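Local atomic coordinates of rhamnosidase B (Bacillus sp., PDB entry 2OKX), a protein that hydrolytically removes terminal non-reducing alpha-L-rhamnose residues from alpha-L-rhamnosides, as a glycoside hydrolase of family 78 that probably inverts the anomeric configuration. Residues A[587-592]-A[868-873]; A[875-880]-A[915-920]; A[886-891]-A[934-939]; A[911-916]-A[929-934]. All coordinates share one frame; numbering follows the deposited sequence. Where two conformers were deposited one is given.

Contact 1: residues A[587-592]-A[868-873]; sequences NYYVFG and PGYFLG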
# COMPACT_ATOMS: atom_id res chain seq x y z
N ASN A 587 -17.11 2.96 -1.56
CA ASN A 587 -17.34 3.09 -0.13
C ASN A 587 -18.72 3.67 0.18
O ASN A 587 -19.41 3.20 1.09
CB ASN A 587 -16.25 3.98 0.48
CG ASN A 587 -16.73 4.70 1.73
OD1 ASN A 587 -17.02 4.09 2.75
ND2 ASN A 587 -16.81 6.03 1.64
N TYR A 588 -19.13 4.69 -0.57
CA TYR A 588 -20.43 5.31 -0.34
C TYR A 588 -21.56 4.28 -0.46
O TYR A 588 -22.53 4.32 0.29
CB TYR A 588 -20.68 6.44 -1.36
CG TYR A 588 -19.77 7.64 -1.23
CD1 TYR A 588 -19.43 8.40 -2.35
CD2 TYR A 588 -19.26 8.03 0.00
CE1 TYR A 588 -18.59 9.50 -2.26
CE2 TYR A 588 -18.42 9.14 0.12
CZ TYR A 588 -18.08 9.87 -1.02
OH TYR A 588 -17.22 10.93 -0.94
N TYR A 589 -21.42 3.37 -1.41
CA TYR A 589 -22.47 2.37 -1.60
C TYR A 589 -22.39 1.14 -0.71
O TYR A 589 -23.42 0.58 -0.34
CB TYR A 589 -22.54 1.95 -3.07
CG TYR A 589 -23.38 2.88 -3.92
CD1 TYR A 589 -22.96 4.18 -4.18
CD2 TYR A 589 -24.61 2.47 -4.43
CE1 TYR A 589 -23.76 5.06 -4.93
CE2 TYR A 589 -25.42 3.34 -5.18
CZ TYR A 589 -24.98 4.63 -5.42
OH TYR A 589 -25.76 5.49 -6.16
N VAL A 590 -21.18 0.71 -0.35
CA VAL A 590 -21.07 -0.49 0.48
C VAL A 590 -20.90 -0.26 1.98
O VAL A 590 -21.29 -1.12 2.77
CB VAL A 590 -19.91 -1.40 -0.02
CG1 VAL A 590 -20.06 -1.64 -1.52
CG2 VAL A 590 -18.57 -0.78 0.31
N PHE A 591 -20.35 0.89 2.37
CA PHE A 591 -20.15 1.19 3.79
C PHE A 591 -20.81 2.49 4.25
O PHE A 591 -21.42 2.53 5.32
CB PHE A 591 -18.66 1.24 4.12
CG PHE A 591 -17.94 -0.06 3.88
CD1 PHE A 591 -18.41 -1.24 4.43
CD2 PHE A 591 -16.79 -0.09 3.09
CE1 PHE A 591 -17.75 -2.44 4.20
CE2 PHE A 591 -16.12 -1.29 2.86
CZ PHE A 591 -16.60 -2.47 3.42
N GLY A 592 -20.66 3.55 3.46
CA GLY A 592 -21.26 4.84 3.80
C GLY A 592 -20.42 5.78 4.66
O GLY A 592 -20.95 6.75 5.20
N PRO A 868 -17.69 -3.05 -9.36
CA PRO A 868 -19.01 -3.67 -9.12
C PRO A 868 -19.69 -3.20 -7.84
O PRO A 868 -20.92 -3.13 -7.78
CB PRO A 868 -18.69 -5.16 -9.11
CG PRO A 868 -17.51 -5.26 -10.05
CD PRO A 868 -16.67 -4.09 -9.62
N GLY A 869 -18.90 -2.89 -6.82
CA GLY A 869 -19.45 -2.44 -5.55
C GLY A 869 -20.23 -1.14 -5.69
O GLY A 869 -21.06 -0.80 -4.84
N TYR A 870 -19.95 -0.40 -6.75
CA TYR A 870 -20.63 0.86 -7.01
C TYR A 870 -21.70 0.72 -8.09
O TYR A 870 -22.85 1.12 -7.89
CB TYR A 870 -19.62 1.93 -7.45
CG TYR A 870 -20.25 3.21 -7.99
CD1 TYR A 870 -20.82 4.15 -7.12
CD2 TYR A 870 -20.25 3.48 -9.35
CE1 TYR A 870 -21.38 5.34 -7.62
CE2 TYR A 870 -20.80 4.66 -9.85
CZ TYR A 870 -21.36 5.58 -8.98
OH TYR A 870 -21.89 6.75 -9.49
N PHE A 871 -21.34 0.13 -9.23
CA PHE A 871 -22.29 0.00 -10.33
C PHE A 871 -23.49 -0.91 -10.15
O PHE A 871 -24.55 -0.62 -10.70
CB PHE A 871 -21.56 -0.36 -11.63
CG PHE A 871 -20.63 0.71 -12.12
CD1 PHE A 871 -19.28 0.70 -11.77
CD2 PHE A 871 -21.13 1.79 -12.84
CE1 PHE A 871 -18.44 1.75 -12.14
CE2 PHE A 871 -20.30 2.85 -13.21
CZ PHE A 871 -18.95 2.83 -12.85
N LEU A 872 -23.35 -1.99 -9.39
CA LEU A 872 -24.48 -2.89 -9.20
C LEU A 872 -25.59 -2.17 -8.43
O LEU A 872 -26.76 -2.29 -8.78
CB LEU A 872 -24.04 -4.17 -8.48
CG LEU A 872 -23.09 -5.05 -9.30
CD1 LEU A 872 -22.67 -6.29 -8.50
CD2 LEU A 872 -23.77 -5.45 -10.60
N GLY A 873 -25.22 -1.43 -7.40
CA GLY A 873 -26.22 -0.70 -6.63
C GLY A 873 -26.74 0.54 -7.35
O GLY A 873 -27.92 0.89 -7.23
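Y589, near the C-terminal end of helix 577-590, pushes its ring against the first turns of helix 868-876, where Y870 and two glycines receive it. Its CB lies 3.6 Å from the carbonyl O of G869. Beyond CG the ring separates two surroundings. On the CD1 side, CE1 comes within 3.6 Å of CE1 of Y870, and CD1 is equally near CD1 of that ring. On the other side, Y589 CE2 reaches 3.8 Å from G873 C. Over one face, toward the rim, stands the carbonyl O of Y870. At the tip, the hydroxyl forms a hydrogen bond with the carbonyl O of V879, beyond the end of the second helix. The Y870 ring presents its edge to the face of Y589 in an offset edge-to-face pair, with centroids 5.1 Å apart and planes at 80°. Its chi1 of 170° sets CG anti to the backbone N, and from there Y870 CD1 and CE1 reach Y589. Beside this pair, V590 CG1 rests 3.6 Å from G869 O. G873 lets the aromatic ring come close, because a CB there would lie only 3.1 Å from Y589 CD2. An alanine in place of Y589 would probably leave the Y870 edge without its aromatic partner, V879 O without this hydroxyl and a gap beside G873. Both helices belong to the alpha-barrel glycosidase domain. No hydrogen bond links the two segments directly, so their union rests on aromatic and van der Waals packing, and the buried hydroxyl of Y589 is satisfied by V879 O.

Contact 2: residues A[875-880]-A[915-920]; sequences SILGVK and VSWEFV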
# COMPACT_ATOMS: atom_id res chain seq x y z
N SER A 875 -26.19 1.53 -11.07
CA SER A 875 -26.68 1.31 -12.42
C SER A 875 -27.76 0.24 -12.58
O SER A 875 -28.67 0.40 -13.39
CB SER A 875 -25.51 0.96 -13.35
OG SER A 875 -24.68 2.09 -13.58
N ILE A 876 -27.65 -0.83 -11.81
CA ILE A 876 -28.58 -1.97 -11.91
C ILE A 876 -29.73 -1.97 -10.90
O ILE A 876 -30.90 -1.98 -11.30
CB ILE A 876 -27.78 -3.30 -11.77
CG1 ILE A 876 -26.56 -3.25 -12.69
CG2 ILE A 876 -28.66 -4.49 -12.11
CD1 ILE A 876 -26.87 -3.03 -14.15
N LEU A 877 -29.41 -1.99 -9.61
CA LEU A 877 -30.46 -1.97 -8.60
C LEU A 877 -31.30 -0.72 -8.87
O LEU A 877 -32.52 -0.73 -8.71
CB LEU A 877 -29.86 -1.89 -7.20
CG LEU A 877 -30.88 -1.89 -6.07
CD1 LEU A 877 -31.67 -3.21 -6.05
CD2 LEU A 877 -30.14 -1.69 -4.75
N GLY A 878 -30.62 0.36 -9.25
CA GLY A 878 -31.30 1.60 -9.59
C GLY A 878 -31.24 2.78 -8.63
O GLY A 878 -31.96 3.75 -8.82
N VAL A 879 -30.38 2.71 -7.62
CA VAL A 879 -30.30 3.81 -6.65
C VAL A 879 -29.25 4.86 -6.99
O VAL A 879 -28.06 4.57 -7.03
CB VAL A 879 -29.99 3.27 -5.23
CG1 VAL A 879 -29.95 4.43 -4.23
CG2 VAL A 879 -31.03 2.25 -4.81
N LYS A 880 -29.71 6.09 -7.21
CA LYS A 880 -28.82 7.20 -7.53
C LYS A 880 -29.15 8.45 -6.71
O LYS A 880 -30.32 8.73 -6.44
CB LYS A 880 -28.89 7.56 -9.01
CG LYS A 880 -28.22 6.57 -9.94
CD LYS A 880 -28.23 7.08 -11.37
CE LYS A 880 -27.50 6.15 -12.31
NZ LYS A 880 -27.51 6.69 -13.70
N VAL A 915 -33.96 -0.99 -1.54
CA VAL A 915 -34.73 -1.25 -2.75
C VAL A 915 -34.73 -2.73 -3.11
O VAL A 915 -33.70 -3.40 -3.01
CB VAL A 915 -34.17 -0.47 -3.95
CG1 VAL A 915 -34.84 -0.92 -5.24
CG2 VAL A 915 -34.37 1.03 -3.74
N SER A 916 -35.88 -3.25 -3.51
CA SER A 916 -35.96 -4.63 -3.94
C SER A 916 -36.95 -4.71 -5.09
O SER A 916 -37.95 -3.99 -5.10
CB SER A 916 -36.43 -5.54 -2.80
OG SER A 916 -37.79 -5.32 -2.50
N TRP A 917 -36.65 -5.55 -6.07
CA TRP A 917 -37.56 -5.73 -7.19
C TRP A 917 -37.41 -7.11 -7.80
O TRP A 917 -36.39 -7.77 -7.64
CB TRP A 917 -37.37 -4.64 -8.28
CG TRP A 917 -35.96 -4.36 -8.73
CD1 TRP A 917 -35.22 -3.24 -8.45
CD2 TRP A 917 -35.16 -5.15 -9.62
NE1 TRP A 917 -34.01 -3.29 -9.10
CE2 TRP A 917 -33.95 -4.45 -9.83
CE3 TRP A 917 -35.34 -6.39 -10.26
CZ2 TRP A 917 -32.92 -4.94 -10.66
CZ3 TRP A 917 -34.33 -6.88 -11.08
CH2 TRP A 917 -33.13 -6.16 -11.27
N GLU A 918 -38.46 -7.55 -8.48
CA GLU A 918 -38.45 -8.84 -9.14
C GLU A 918 -39.56 -8.87 -10.17
O GLU A 918 -40.58 -8.21 -10.00
CB GLU A 918 -38.65 -9.97 -8.12
CG GLU A 918 -40.06 -10.12 -7.61
CD GLU A 918 -40.17 -11.23 -6.58
OE1 GLU A 918 -39.72 -11.02 -5.44
OE2 GLU A 918 -40.70 -12.31 -6.91
N PHE A 919 -39.36 -9.61 -11.26
CA PHE A 919 -40.39 -9.72 -12.27
C PHE A 919 -41.41 -10.74 -11.78
O PHE A 919 -41.04 -11.86 -11.43
CB PHE A 919 -39.81 -10.18 -13.61
CG PHE A 919 -39.11 -9.09 -14.37
CD1 PHE A 919 -37.74 -8.89 -14.25
CD2 PHE A 919 -39.84 -8.23 -15.20
CE1 PHE A 919 -37.11 -7.85 -14.93
CE2 PHE A 919 -39.22 -7.20 -15.88
CZ PHE A 919 -37.84 -7.01 -15.75
N VAL A 920 -42.67 -10.34 -11.74
CA VAL A 920 -43.73 -11.25 -11.27
C VAL A 920 -44.39 -11.93 -12.46
O VAL A 920 -45.08 -12.93 -12.31
CB VAL A 920 -44.79 -10.49 -10.45
CG1 VAL A 920 -44.14 -9.89 -9.21
CG2 VAL A 920 -45.44 -9.40 -11.30
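L877 projects from the turn after helix 868-876 as a knuckle lodged between V915 and W917, two residues that lean toward it from alternate positions of strand 912-921. Its CD1 is the foremost bump, 4.0 Å from V915 CG1 and 3.8 Å from W917 NE1, with V915 O at its flank. With L877 CG anti to its backbone N (chi1 -179°), CG itself comes up to V915 CB and CG1, the side chains running in opposite senses. Further along the chain, V879 CG2 meets the other branch, V915 CG2, at 3.7 Å, so the two methyls of V915 are divided between L877 and V879. The indole of W917 is offered edge-on. Its NE1 donates to L877 O over 3.0 Å at an N-H...O angle of 156°, the acceptor lying nearly in the ring plane, and CZ2 abuts I876 O at 3.6 Å. G878, at positive phi, turns the chain from the helix into strand 879-881; a CB there would collide with the carbonyl O that W917 holds. P893, P895 and L927 also touch the indole. The arrangement is a helix-to-strand junction packed on a beta-sheet, where the barrel's last helix passes into the C-terminal beta-sandwich.

Contact 3: residues A[886-891]-A[934-939]; sequences WRTVDI and DIEVNV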
# COMPACT_ATOMS: atom_id res chain seq x y z
N TRP A 886 -28.18 13.84 -0.75
CA TRP A 886 -29.24 12.85 -0.91
C TRP A 886 -30.60 13.35 -0.43
O TRP A 886 -31.41 12.57 0.08
CB TRP A 886 -28.88 11.54 -0.19
CG TRP A 886 -27.69 10.85 -0.77
CD1 TRP A 886 -26.39 11.25 -0.68
CD2 TRP A 886 -27.69 9.67 -1.59
NE1 TRP A 886 -25.58 10.39 -1.38
CE2 TRP A 886 -26.35 9.41 -1.95
CE3 TRP A 886 -28.69 8.80 -2.05
CZ2 TRP A 886 -25.98 8.32 -2.76
CZ3 TRP A 886 -28.33 7.72 -2.85
CH2 TRP A 886 -26.98 7.49 -3.19
N ARG A 887 -30.86 14.65 -0.59
CA ARG A 887 -32.14 15.21 -0.18
C ARG A 887 -33.25 14.62 -1.05
O ARG A 887 -34.41 14.58 -0.65
CB ARG A 887 -32.11 16.74 -0.28
CG ARG A 887 -31.22 17.40 0.78
CD ARG A 887 -31.30 18.93 0.70
NE ARG A 887 -30.46 19.60 1.70
CZ ARG A 887 -29.13 19.70 1.64
NH1 ARG A 887 -28.47 20.33 2.61
NH2 ARG A 887 -28.46 19.19 0.62
N THR A 888 -32.88 14.17 -2.24
CA THR A 888 -33.83 13.49 -3.12
C THR A 888 -33.07 12.30 -3.69
O THR A 888 -31.84 12.33 -3.79
CB THR A 888 -34.33 14.38 -4.29
OG1 THR A 888 -33.34 14.42 -5.32
CG2 THR A 888 -34.60 15.80 -3.80
N VAL A 889 -33.78 11.25 -4.06
CA VAL A 889 -33.14 10.07 -4.62
C VAL A 889 -33.91 9.62 -5.85
O VAL A 889 -35.14 9.65 -5.88
CB VAL A 889 -33.09 8.92 -3.58
CG1 VAL A 889 -34.49 8.62 -3.07
CG2 VAL A 889 -32.47 7.68 -4.20
N ASP A 890 -33.17 9.24 -6.88
CA ASP A 890 -33.76 8.76 -8.11
C ASP A 890 -33.67 7.24 -8.13
O ASP A 890 -32.58 6.67 -8.00
CB ASP A 890 -33.00 9.32 -9.31
CG ASP A 890 -33.11 10.83 -9.41
OD1 ASP A 890 -32.33 11.42 -10.19
OD2 ASP A 890 -33.96 11.42 -8.72
N ILE A 891 -34.82 6.58 -8.25
CA ILE A 891 -34.87 5.13 -8.31
C ILE A 891 -35.25 4.75 -9.74
O ILE A 891 -36.38 4.98 -10.18
CB ILE A 891 -35.92 4.55 -7.34
CG1 ILE A 891 -35.63 5.03 -5.91
CG2 ILE A 891 -35.90 3.02 -7.39
CD1 ILE A 891 -34.27 4.64 -5.36
N ASP A 934 -38.26 12.35 5.04
CA ASP A 934 -37.91 13.66 4.49
C ASP A 934 -37.13 13.62 3.18
O ASP A 934 -36.69 14.65 2.68
CB ASP A 934 -37.12 14.45 5.53
CG ASP A 934 -35.89 13.71 6.01
OD1 ASP A 934 -36.01 12.52 6.39
OD2 ASP A 934 -34.80 14.32 6.01
N ILE A 935 -36.97 12.43 2.61
CA ILE A 935 -36.26 12.32 1.35
C ILE A 935 -37.25 12.13 0.20
O ILE A 935 -38.09 11.24 0.25
CB ILE A 935 -35.25 11.15 1.39
CG1 ILE A 935 -34.16 11.47 2.42
CG2 ILE A 935 -34.65 10.91 0.01
CD1 ILE A 935 -33.15 10.36 2.61
N GLU A 936 -37.15 12.98 -0.81
CA GLU A 936 -38.03 12.89 -1.97
C GLU A 936 -37.53 11.76 -2.88
O GLU A 936 -36.34 11.68 -3.19
CB GLU A 936 -38.05 14.22 -2.72
CG GLU A 936 -38.66 14.16 -4.12
CD GLU A 936 -38.81 15.54 -4.75
OE1 GLU A 936 -38.84 15.63 -5.99
OE2 GLU A 936 -38.91 16.54 -4.01
N VAL A 937 -38.44 10.89 -3.29
CA VAL A 937 -38.09 9.76 -4.15
C VAL A 937 -38.75 9.86 -5.52
O VAL A 937 -39.97 9.97 -5.62
CB VAL A 937 -38.54 8.43 -3.51
CG1 VAL A 937 -38.14 7.25 -4.41
CG2 VAL A 937 -37.93 8.28 -2.12
N ASN A 938 -37.94 9.83 -6.57
CA ASN A 938 -38.45 9.87 -7.94
C ASN A 938 -38.31 8.46 -8.50
O ASN A 938 -37.21 7.93 -8.57
CB ASN A 938 -37.63 10.86 -8.77
CG ASN A 938 -37.59 12.24 -8.16
OD1 ASN A 938 -38.63 12.86 -7.93
ND2 ASN A 938 -36.39 12.73 -7.89
N VAL A 939 -39.43 7.85 -8.90
CA VAL A 939 -39.40 6.48 -9.41
C VAL A 939 -39.66 6.37 -10.91
O VAL A 939 -40.63 6.92 -11.42
CB VAL A 939 -40.46 5.60 -8.70
CG1 VAL A 939 -40.32 4.15 -9.17
CG2 VAL A 939 -40.29 5.70 -7.20
O HOH W 1 -36.27 16.39 0.10
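T888 to I891 pair in parallel with E936 to V939, the strand axes 4.7 Å apart and their directions 19° from coincidence. The pair forms one side of a three-stranded mixed sheet, with strand 879-881 on the far side of 888-891, in the C-terminal beta-sandwich. The bonding is the staggered ladder of parallel strands. E936 straddles R887 and V889, giving its N-H to R887 O and receiving V889 N at its carbonyl O (2.7 Å); N938 likewise straddles V889 and I891, with I891 N 2.8 Å from N938 O. Side chains then alternate between the two faces. On one, D890 and N938 project together from neighbouring strands, each with CG anti to its carbonyl carbon. N938 ND2 donates to D890 OD2 over 2.9 Å with an N-H...O angle of 169°, nearly straight along the carboxylate C-O direction, although the carboxylate and amide planes are 52° apart. An alanine at D890 would probably leave the N938 amide without this acceptor and freer to turn. The opposite face is apolar. V937 sits between V889 and I891, its CG2 touching V889 CG1 and its CG1 3.7 Å from I891 CG1. Beyond them I929 of the neighbouring sheet packs against I891 and V939. Where the strands begin, I935 CG2 presses on W886 O at 3.6 Å, while the W886 indole itself leads away to V879 and R881. A water bridges the entrance to the ladder, donating to R887 O at 2.7 Å and to D934 O at 3.1 Å, so that R887 O accepts from both this water and E936 N.

Contact 4: residues A[911-916]-A[929-934]; sequences GHIAVS and IEAPED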
# COMPACT_ATOMS: atom_id res chain seq x y z
N GLY A 911 -29.51 6.78 8.23
CA GLY A 911 -30.61 6.06 7.62
C GLY A 911 -30.13 5.43 6.32
O GLY A 911 -28.93 5.44 6.03
N HIS A 912 -31.04 4.89 5.54
CA HIS A 912 -30.63 4.27 4.28
C HIS A 912 -31.75 4.22 3.26
O HIS A 912 -32.90 4.56 3.55
CB HIS A 912 -30.13 2.84 4.54
CG HIS A 912 -31.18 1.92 5.07
ND1 HIS A 912 -32.49 1.95 4.63
CD2 HIS A 912 -31.11 0.93 5.99
CE1 HIS A 912 -33.18 1.01 5.26
NE2 HIS A 912 -32.37 0.38 6.09
N ILE A 913 -31.39 3.79 2.06
CA ILE A 913 -32.33 3.62 0.96
C ILE A 913 -32.33 2.12 0.68
O ILE A 913 -31.29 1.57 0.31
CB ILE A 913 -31.87 4.34 -0.32
CG1 ILE A 913 -31.62 5.83 -0.05
CG2 ILE A 913 -32.92 4.18 -1.41
CD1 ILE A 913 -32.86 6.62 0.28
N ALA A 914 -33.46 1.45 0.89
CA ALA A 914 -33.53 0.02 0.63
C ALA A 914 -34.43 -0.20 -0.58
O ALA A 914 -35.53 0.36 -0.65
CB ALA A 914 -34.08 -0.72 1.84
N VAL A 915 -33.96 -0.99 -1.54
CA VAL A 915 -34.73 -1.25 -2.75
C VAL A 915 -34.73 -2.73 -3.11
O VAL A 915 -33.70 -3.40 -3.01
CB VAL A 915 -34.17 -0.47 -3.95
CG1 VAL A 915 -34.84 -0.92 -5.24
CG2 VAL A 915 -34.37 1.03 -3.74
N SER A 916 -35.88 -3.25 -3.51
CA SER A 916 -35.96 -4.63 -3.94
C SER A 916 -36.95 -4.71 -5.09
O SER A 916 -37.95 -3.99 -5.10
CB SER A 916 -36.43 -5.54 -2.80
OG SER A 916 -37.79 -5.32 -2.50
N ILE A 929 -39.49 0.26 -2.10
CA ILE A 929 -38.51 1.28 -1.78
C ILE A 929 -38.77 1.74 -0.34
O ILE A 929 -39.90 2.03 0.03
CB ILE A 929 -38.68 2.52 -2.70
CG1 ILE A 929 -38.46 2.11 -4.16
CG2 ILE A 929 -37.70 3.62 -2.30
CD1 ILE A 929 -38.95 3.15 -5.16
N GLU A 930 -37.71 1.79 0.46
CA GLU A 930 -37.85 2.24 1.84
C GLU A 930 -36.79 3.31 2.08
O GLU A 930 -35.61 3.12 1.78
CB GLU A 930 -37.66 1.06 2.80
CG GLU A 930 -38.10 1.36 4.22
CD GLU A 930 -38.32 0.10 5.05
OE1 GLU A 930 -38.87 0.22 6.17
OE2 GLU A 930 -37.96 -1.00 4.57
N ALA A 931 -37.22 4.45 2.61
CA ALA A 931 -36.29 5.54 2.88
C ALA A 931 -36.86 6.48 3.93
O ALA A 931 -38.05 6.43 4.23
CB ALA A 931 -36.02 6.30 1.59
N PRO A 932 -36.01 7.34 4.51
CA PRO A 932 -36.46 8.30 5.53
C PRO A 932 -37.53 9.20 4.93
O PRO A 932 -37.44 9.58 3.76
CB PRO A 932 -35.18 9.05 5.89
CG PRO A 932 -34.13 7.98 5.72
CD PRO A 932 -34.54 7.35 4.41
N GLU A 933 -38.54 9.54 5.72
CA GLU A 933 -39.67 10.36 5.27
C GLU A 933 -39.35 11.71 4.62
O GLU A 933 -40.09 12.16 3.75
CB GLU A 933 -40.65 10.59 6.43
CG GLU A 933 -40.02 11.28 7.62
CD GLU A 933 -40.97 11.41 8.80
OE1 GLU A 933 -40.49 11.78 9.90
OE2 GLU A 933 -42.18 11.14 8.63
N ASP A 934 -38.26 12.35 5.04
CA ASP A 934 -37.91 13.66 4.49
C ASP A 934 -37.13 13.62 3.18
O ASP A 934 -36.69 14.65 2.68
CB ASP A 934 -37.12 14.45 5.53
CG ASP A 934 -35.89 13.71 6.01
OD1 ASP A 934 -36.01 12.52 6.39
OD2 ASP A 934 -34.80 14.32 6.01
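A914 and E930 face each other as an antiparallel hydrogen-bonded pair: A914 N donates to E930 O over 2.9 Å, and E930 N returns a bond of 2.8 Å to A914 O. Their side chains share a face of the sheet, with the two CB atoms 4.1 Å apart, and beyond CG the glutamate runs extended past V952 and Y954, close to a bound glycerol. Next along, V915 and I929 form the non-hydrogen-bonded pair on the opposite face, a looser meeting in which V915 CG2 is 4.3 Å from I929 CG1. I913 belongs to this apolar side. Chi1 of -56° sets I913 CG1 anti to the carbonyl carbon, and chi2 of -67° then carries CD1 to 3.4 Å from A931 CB, a notably tight carbon contact. Further on, the backbone pairing lapses. P932 has no N-H to offer H912 O, which instead meets the proline CD at 3.3 Å and the CA of A931 at 3.6 Å; the N-H of H912 goes to the hydroxyl of Y954. At this end G911 lies against P932; a CB there would come to 3.0 Å from P932 CG and press on the preceding carbonyl O. In the next shell, both strands are held by the rest of a five-stranded sheet. Strand 900-906 bonds to I913 and V915 along one margin, and strand 946-954 bonds to I929 along the other. L907 lies against both I913 and P932. The whole is the open end of a beta-hairpin, strands 912-921 and 924-932, at the middle of the larger sheet of the C-terminal beta-sandwich.

How the contacts relate
From the N terminus, contact 1 closes first, bringing together two barrel helices across some 275 residues, about half of them helical. Helix 868-876 then leads into contact 2, with L872 O meeting L877 N at its end. The remaining contacts lie in the C-terminal sandwich. Contacts 2 and 3 cross: 886-891 falls within the loop closed by contact 2, whereas 934-939 falls beyond it. Contact 4, the shortest closure, sits wholly within the span of contact 3; it shares V915 and S916 with contact 2 and D934 with contact 3. Contact 3 pairs two strands of the small sheet and contact 4 two of the large one; I891 CD1 meets V915 and I913 between them, and contact 2 joins both to the barrel.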